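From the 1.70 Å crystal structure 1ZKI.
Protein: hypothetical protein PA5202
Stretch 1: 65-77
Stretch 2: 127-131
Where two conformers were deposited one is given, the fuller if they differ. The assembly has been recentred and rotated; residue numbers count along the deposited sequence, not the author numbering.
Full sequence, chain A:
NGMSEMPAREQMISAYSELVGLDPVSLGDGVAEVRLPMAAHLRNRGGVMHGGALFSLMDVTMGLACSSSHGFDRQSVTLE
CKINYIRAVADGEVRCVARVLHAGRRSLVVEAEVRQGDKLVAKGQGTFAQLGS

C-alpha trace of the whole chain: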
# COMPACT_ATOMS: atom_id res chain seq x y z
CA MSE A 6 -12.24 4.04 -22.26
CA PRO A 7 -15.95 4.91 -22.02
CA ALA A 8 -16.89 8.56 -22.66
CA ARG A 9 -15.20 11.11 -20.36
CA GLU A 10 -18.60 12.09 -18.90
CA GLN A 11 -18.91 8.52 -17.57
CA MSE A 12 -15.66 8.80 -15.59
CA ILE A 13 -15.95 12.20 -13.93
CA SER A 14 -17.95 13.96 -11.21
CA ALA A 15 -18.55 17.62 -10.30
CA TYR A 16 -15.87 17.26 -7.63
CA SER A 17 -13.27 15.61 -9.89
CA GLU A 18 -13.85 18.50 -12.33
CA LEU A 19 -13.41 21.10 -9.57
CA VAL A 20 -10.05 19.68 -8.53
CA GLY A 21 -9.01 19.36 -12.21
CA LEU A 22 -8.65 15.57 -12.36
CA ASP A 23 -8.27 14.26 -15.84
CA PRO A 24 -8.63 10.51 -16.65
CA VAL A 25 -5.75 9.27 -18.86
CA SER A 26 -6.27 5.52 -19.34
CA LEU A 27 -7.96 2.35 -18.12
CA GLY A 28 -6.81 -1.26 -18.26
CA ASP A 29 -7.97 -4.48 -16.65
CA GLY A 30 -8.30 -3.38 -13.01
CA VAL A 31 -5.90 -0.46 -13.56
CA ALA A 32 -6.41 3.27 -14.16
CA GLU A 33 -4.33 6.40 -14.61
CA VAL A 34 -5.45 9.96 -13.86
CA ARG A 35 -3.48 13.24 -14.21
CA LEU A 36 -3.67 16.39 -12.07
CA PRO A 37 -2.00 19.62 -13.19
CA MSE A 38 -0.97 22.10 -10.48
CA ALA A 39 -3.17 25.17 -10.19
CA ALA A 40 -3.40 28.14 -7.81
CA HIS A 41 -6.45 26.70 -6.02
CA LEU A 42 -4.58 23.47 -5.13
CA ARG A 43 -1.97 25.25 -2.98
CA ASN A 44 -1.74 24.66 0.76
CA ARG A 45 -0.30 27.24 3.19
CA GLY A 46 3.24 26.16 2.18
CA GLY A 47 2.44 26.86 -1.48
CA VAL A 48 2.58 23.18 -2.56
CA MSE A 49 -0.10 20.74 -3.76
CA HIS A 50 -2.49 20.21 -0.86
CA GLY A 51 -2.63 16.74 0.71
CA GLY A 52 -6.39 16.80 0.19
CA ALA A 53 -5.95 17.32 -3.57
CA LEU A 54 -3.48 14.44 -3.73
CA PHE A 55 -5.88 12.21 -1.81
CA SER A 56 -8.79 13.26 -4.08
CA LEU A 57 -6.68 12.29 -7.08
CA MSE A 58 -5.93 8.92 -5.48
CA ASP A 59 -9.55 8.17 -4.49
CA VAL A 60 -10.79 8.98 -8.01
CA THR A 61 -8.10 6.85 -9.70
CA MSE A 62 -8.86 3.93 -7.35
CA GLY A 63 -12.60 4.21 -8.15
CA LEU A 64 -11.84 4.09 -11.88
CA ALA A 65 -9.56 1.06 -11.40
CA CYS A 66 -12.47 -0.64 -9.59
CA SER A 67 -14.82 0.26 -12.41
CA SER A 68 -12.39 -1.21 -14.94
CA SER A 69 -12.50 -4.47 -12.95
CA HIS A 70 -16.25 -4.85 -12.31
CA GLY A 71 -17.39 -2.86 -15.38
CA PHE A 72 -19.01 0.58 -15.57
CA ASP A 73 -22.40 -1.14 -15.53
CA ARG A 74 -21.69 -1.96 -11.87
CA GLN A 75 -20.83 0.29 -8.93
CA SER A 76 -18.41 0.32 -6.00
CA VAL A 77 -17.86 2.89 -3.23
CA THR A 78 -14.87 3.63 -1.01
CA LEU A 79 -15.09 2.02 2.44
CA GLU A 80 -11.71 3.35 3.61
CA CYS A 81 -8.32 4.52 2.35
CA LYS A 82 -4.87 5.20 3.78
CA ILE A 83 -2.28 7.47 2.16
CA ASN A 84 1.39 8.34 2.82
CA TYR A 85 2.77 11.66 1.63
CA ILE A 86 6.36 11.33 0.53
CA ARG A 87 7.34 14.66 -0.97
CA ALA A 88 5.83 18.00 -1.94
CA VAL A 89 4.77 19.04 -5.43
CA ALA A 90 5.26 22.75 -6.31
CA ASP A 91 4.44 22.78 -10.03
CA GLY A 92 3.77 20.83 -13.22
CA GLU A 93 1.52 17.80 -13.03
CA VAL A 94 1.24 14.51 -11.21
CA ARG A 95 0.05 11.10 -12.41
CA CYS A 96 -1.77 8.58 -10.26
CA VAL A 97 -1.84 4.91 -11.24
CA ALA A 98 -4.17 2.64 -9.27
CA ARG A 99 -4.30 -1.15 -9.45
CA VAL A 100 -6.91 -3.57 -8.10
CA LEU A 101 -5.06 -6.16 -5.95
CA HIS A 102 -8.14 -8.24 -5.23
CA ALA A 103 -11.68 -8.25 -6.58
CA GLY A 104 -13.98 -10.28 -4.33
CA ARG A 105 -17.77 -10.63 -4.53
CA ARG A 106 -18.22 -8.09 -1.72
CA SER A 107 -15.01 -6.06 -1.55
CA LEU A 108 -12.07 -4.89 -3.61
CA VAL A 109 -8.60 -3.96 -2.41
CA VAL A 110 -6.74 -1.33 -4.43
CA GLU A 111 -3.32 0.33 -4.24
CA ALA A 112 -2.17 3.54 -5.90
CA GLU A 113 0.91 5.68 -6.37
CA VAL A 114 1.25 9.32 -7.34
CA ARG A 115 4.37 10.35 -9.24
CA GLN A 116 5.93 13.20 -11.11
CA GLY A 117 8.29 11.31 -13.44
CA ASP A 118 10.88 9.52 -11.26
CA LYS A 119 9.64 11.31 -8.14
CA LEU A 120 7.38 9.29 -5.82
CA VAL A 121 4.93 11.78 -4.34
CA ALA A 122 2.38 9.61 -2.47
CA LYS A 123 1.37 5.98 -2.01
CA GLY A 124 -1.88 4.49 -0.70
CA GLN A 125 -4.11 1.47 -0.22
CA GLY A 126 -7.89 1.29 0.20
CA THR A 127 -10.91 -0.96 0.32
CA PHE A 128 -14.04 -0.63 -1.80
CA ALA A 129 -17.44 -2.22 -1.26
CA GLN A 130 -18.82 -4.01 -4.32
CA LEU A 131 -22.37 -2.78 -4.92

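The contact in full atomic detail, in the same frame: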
# COMPACT_ATOMS: atom_id res chain seq x y z
N ALA A 65 -10.16 2.40 -11.35
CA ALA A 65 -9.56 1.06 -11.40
C ALA A 65 -10.60 0.01 -11.02
O ALA A 65 -10.72 -1.01 -11.69
CB ALA A 65 -8.33 0.97 -10.49
N CYS A 66 -11.39 0.27 -9.97
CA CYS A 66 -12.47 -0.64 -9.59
C CYS A 66 -13.47 -0.81 -10.71
O CYS A 66 -13.84 -1.92 -11.05
CB CYS A 66 -13.15 -0.17 -8.32
SG CYS A 66 -12.09 -0.46 -6.93
N SER A 67 -13.89 0.31 -11.30
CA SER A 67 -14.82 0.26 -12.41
C SER A 67 -14.27 -0.52 -13.60
O SER A 67 -15.03 -1.19 -14.31
CB SER A 67 -15.21 1.68 -12.82
OG SER A 67 -15.99 2.27 -11.80
N SER A 68 -12.96 -0.47 -13.81
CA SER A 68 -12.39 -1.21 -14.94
C SER A 68 -12.36 -2.71 -14.66
O SER A 68 -12.26 -3.52 -15.58
CB SER A 68 -11.00 -0.70 -15.28
OG SER A 68 -10.06 -1.11 -14.31
N SER A 69 -12.46 -3.08 -13.38
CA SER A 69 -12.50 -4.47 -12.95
C SER A 69 -13.91 -5.04 -13.00
O SER A 69 -14.14 -6.10 -13.60
CB SER A 69 -11.94 -4.59 -11.52
OG SER A 69 -12.08 -5.91 -11.04
N HIS A 70 -14.86 -4.36 -12.35
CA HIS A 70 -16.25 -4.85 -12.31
C HIS A 70 -17.14 -4.37 -13.47
O HIS A 70 -18.28 -4.86 -13.64
CB HIS A 70 -16.93 -4.62 -10.95
CG HIS A 70 -16.94 -3.20 -10.48
ND1 HIS A 70 -17.56 -2.18 -11.17
CD2 HIS A 70 -16.45 -2.64 -9.35
CE1 HIS A 70 -17.42 -1.05 -10.50
NE2 HIS A 70 -16.75 -1.30 -9.39
N GLY A 71 -16.63 -3.44 -14.27
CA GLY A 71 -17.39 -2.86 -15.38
C GLY A 71 -18.13 -1.61 -14.93
O GLY A 71 -18.51 -1.49 -13.76
N PHE A 72 -18.34 -0.69 -15.87
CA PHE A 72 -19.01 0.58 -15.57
C PHE A 72 -20.52 0.42 -15.43
O PHE A 72 -21.22 1.36 -15.05
CB PHE A 72 -18.64 1.65 -16.61
CG PHE A 72 -17.28 2.24 -16.39
CD1 PHE A 72 -17.13 3.44 -15.67
CD2 PHE A 72 -16.14 1.59 -16.86
CE1 PHE A 72 -15.86 3.99 -15.45
CE2 PHE A 72 -14.87 2.12 -16.63
CZ PHE A 72 -14.72 3.33 -15.92
N ASP A 73 -21.00 -0.78 -15.73
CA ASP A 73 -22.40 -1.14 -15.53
C ASP A 73 -22.66 -1.59 -14.09
O ASP A 73 -23.79 -1.91 -13.72
CB ASP A 73 -22.80 -2.26 -16.50
CG ASP A 73 -22.05 -3.57 -16.24
OD1 ASP A 73 -20.84 -3.52 -15.88
OD2 ASP A 73 -22.67 -4.64 -16.40
N ARG A 74 -21.59 -1.66 -13.30
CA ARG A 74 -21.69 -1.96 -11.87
C ARG A 74 -21.03 -0.84 -11.07
O ARG A 74 -20.27 -0.04 -11.62
CB ARG A 74 -21.03 -3.30 -11.55
CG ARG A 74 -21.93 -4.49 -11.81
CD ARG A 74 -21.28 -5.78 -11.32
NE ARG A 74 -22.29 -6.81 -11.05
CZ ARG A 74 -22.78 -7.63 -11.96
NH1 ARG A 74 -22.37 -7.57 -13.23
NH2 ARG A 74 -23.70 -8.53 -11.61
N GLN A 75 -21.33 -0.78 -9.78
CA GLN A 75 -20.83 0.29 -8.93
C GLN A 75 -20.05 -0.25 -7.74
O GLN A 75 -20.30 -1.36 -7.27
CB GLN A 75 -21.98 1.16 -8.43
CG GLN A 75 -22.90 1.70 -9.54
CD GLN A 75 -22.18 2.67 -10.47
OE1 GLN A 75 -22.36 2.63 -11.69
NE2 GLN A 75 -21.37 3.56 -9.90
N SER A 76 -19.09 0.55 -7.27
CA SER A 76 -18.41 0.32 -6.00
C SER A 76 -18.24 1.67 -5.32
O SER A 76 -18.25 2.72 -5.99
CB SER A 76 -17.06 -0.37 -6.20
OG SER A 76 -16.28 0.32 -7.18
N VAL A 77 -18.08 1.66 -4.00
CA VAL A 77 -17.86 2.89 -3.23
C VAL A 77 -16.72 2.66 -2.24
O VAL A 77 -16.52 1.54 -1.77
CB VAL A 77 -19.13 3.35 -2.47
CG1 VAL A 77 -20.26 3.68 -3.46
CG2 VAL A 77 -19.59 2.28 -1.47
N THR A 127 -9.98 0.15 0.41
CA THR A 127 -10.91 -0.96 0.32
C THR A 127 -12.20 -0.37 -0.20
O THR A 127 -12.67 0.66 0.29
CB THR A 127 -11.15 -1.60 1.70
OG1 THR A 127 -9.90 -1.75 2.37
CG2 THR A 127 -11.86 -2.98 1.57
N PHE A 128 -12.77 -1.04 -1.20
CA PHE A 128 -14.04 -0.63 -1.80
C PHE A 128 -15.09 -1.70 -1.54
O PHE A 128 -14.78 -2.89 -1.42
CB PHE A 128 -13.84 -0.42 -3.31
CG PHE A 128 -13.22 0.91 -3.66
CD1 PHE A 128 -13.98 1.87 -4.31
CD2 PHE A 128 -11.91 1.20 -3.32
CE1 PHE A 128 -13.43 3.11 -4.63
CE2 PHE A 128 -11.34 2.45 -3.63
CZ PHE A 128 -12.11 3.41 -4.29
N ALA A 129 -16.35 -1.28 -1.43
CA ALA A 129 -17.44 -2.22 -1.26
C ALA A 129 -18.06 -2.41 -2.64
O ALA A 129 -18.34 -1.43 -3.34
CB ALA A 129 -18.46 -1.70 -0.26
N GLN A 130 -18.19 -3.67 -3.05
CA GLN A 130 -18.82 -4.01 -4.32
C GLN A 130 -20.33 -3.87 -4.17
O GLN A 130 -20.93 -4.55 -3.33
CB GLN A 130 -18.45 -5.45 -4.73
CG GLN A 130 -19.04 -5.90 -6.07
CD GLN A 130 -18.47 -5.12 -7.24
OE1 GLN A 130 -17.28 -5.22 -7.54
NE2 GLN A 130 -19.32 -4.32 -7.90
N LEU A 131 -20.92 -2.96 -4.94
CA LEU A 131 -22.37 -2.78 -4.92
C LEU A 131 -23.01 -3.62 -6.03
O LEU A 131 -22.30 -4.22 -6.85
CB LEU A 131 -22.76 -1.30 -5.06
CG LEU A 131 -22.20 -0.35 -3.99
CD1 LEU A 131 -22.72 1.06 -4.21
CD2 LEU A 131 -22.51 -0.84 -2.57

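A helix that runs into a turn and then a strand can be fastened to a neighbouring strand twice over, by backbone pairing along the strand and by side chains reaching back from the helix. Residues 65-77 and 127-131 of PA5202 illustrate the principle. The helix ends at His70, and Gly71 leaves helical geometry with a positive phi of 91° and psi of 151°, where a CB would be jammed against the preceding carbonyl oxygen; glycine suits this place. A type I turn from Gly71 to Arg74, with a bond from Arg74 N to Gly71 O of 3.1 Å, then brings the chain round toward the strand that begins at Ser76.

That strand pairs antiparallel with residues 127-130. Val77 and Ala129 form a hydrogen-bonded pair: Ala129 N donates to Val77 O at 2.8 Å, and Val77 N to Ala129 O at 3.2 Å. Ser76 and Gln130 form the adjacent non-hydrogen-bonded pair, their CA atoms 4.7 Å apart. Beyond it, Leu131 N donates to Gln75 O at 2.9 Å, so backbone hydrogen bonding continues past Ser76. Close CA-H...O contacts supplement it, from Ser76 CA to Ala129 O at 3.2 Å and from Phe128 CA to Val77 O at 3.3 Å.

The side chains of Ser76 and Gln130 share one face of the sheet. Here His70, in the p rotamer, links helix, turn and strand: its ND1 donates to Gly71 O at 2.8 Å, while its NE2 and Ser76 OG are hydrogen-bonded at 2.8 Å. An imidazole suits this position because its two ring nitrogens can serve both neighbours at once. Gln130 sets NE2 over one face of the His70 ring, while its OE1 lies 3.3 Å from His70 CD2, and its NE2 donates to Leu131 O at 3.2 Å. Gln75 O lies equally near Gln130 NE2, at 3.2 Å, but the angle is too poor for a hydrogen bond.

Phe128 provides the buried apolar anchor. Cys66 points toward it from the helix and sets SG over the ring face, 4.0 Å from the centroid of Phe128 and 3.7 Å from its CG; a small, polarizable sulfur fits well against an aromatic surface.

Val77 and Ala129 share the other face, with Val77 CG2 4.3 Å from Ala129 CB. Val77 CG1 also meets Leu131 CD1 at 3.7 Å, a small apolar patch formed by residues that remain largely open to solvent. Altogether the two stretches bury 496 Å², counting both sides.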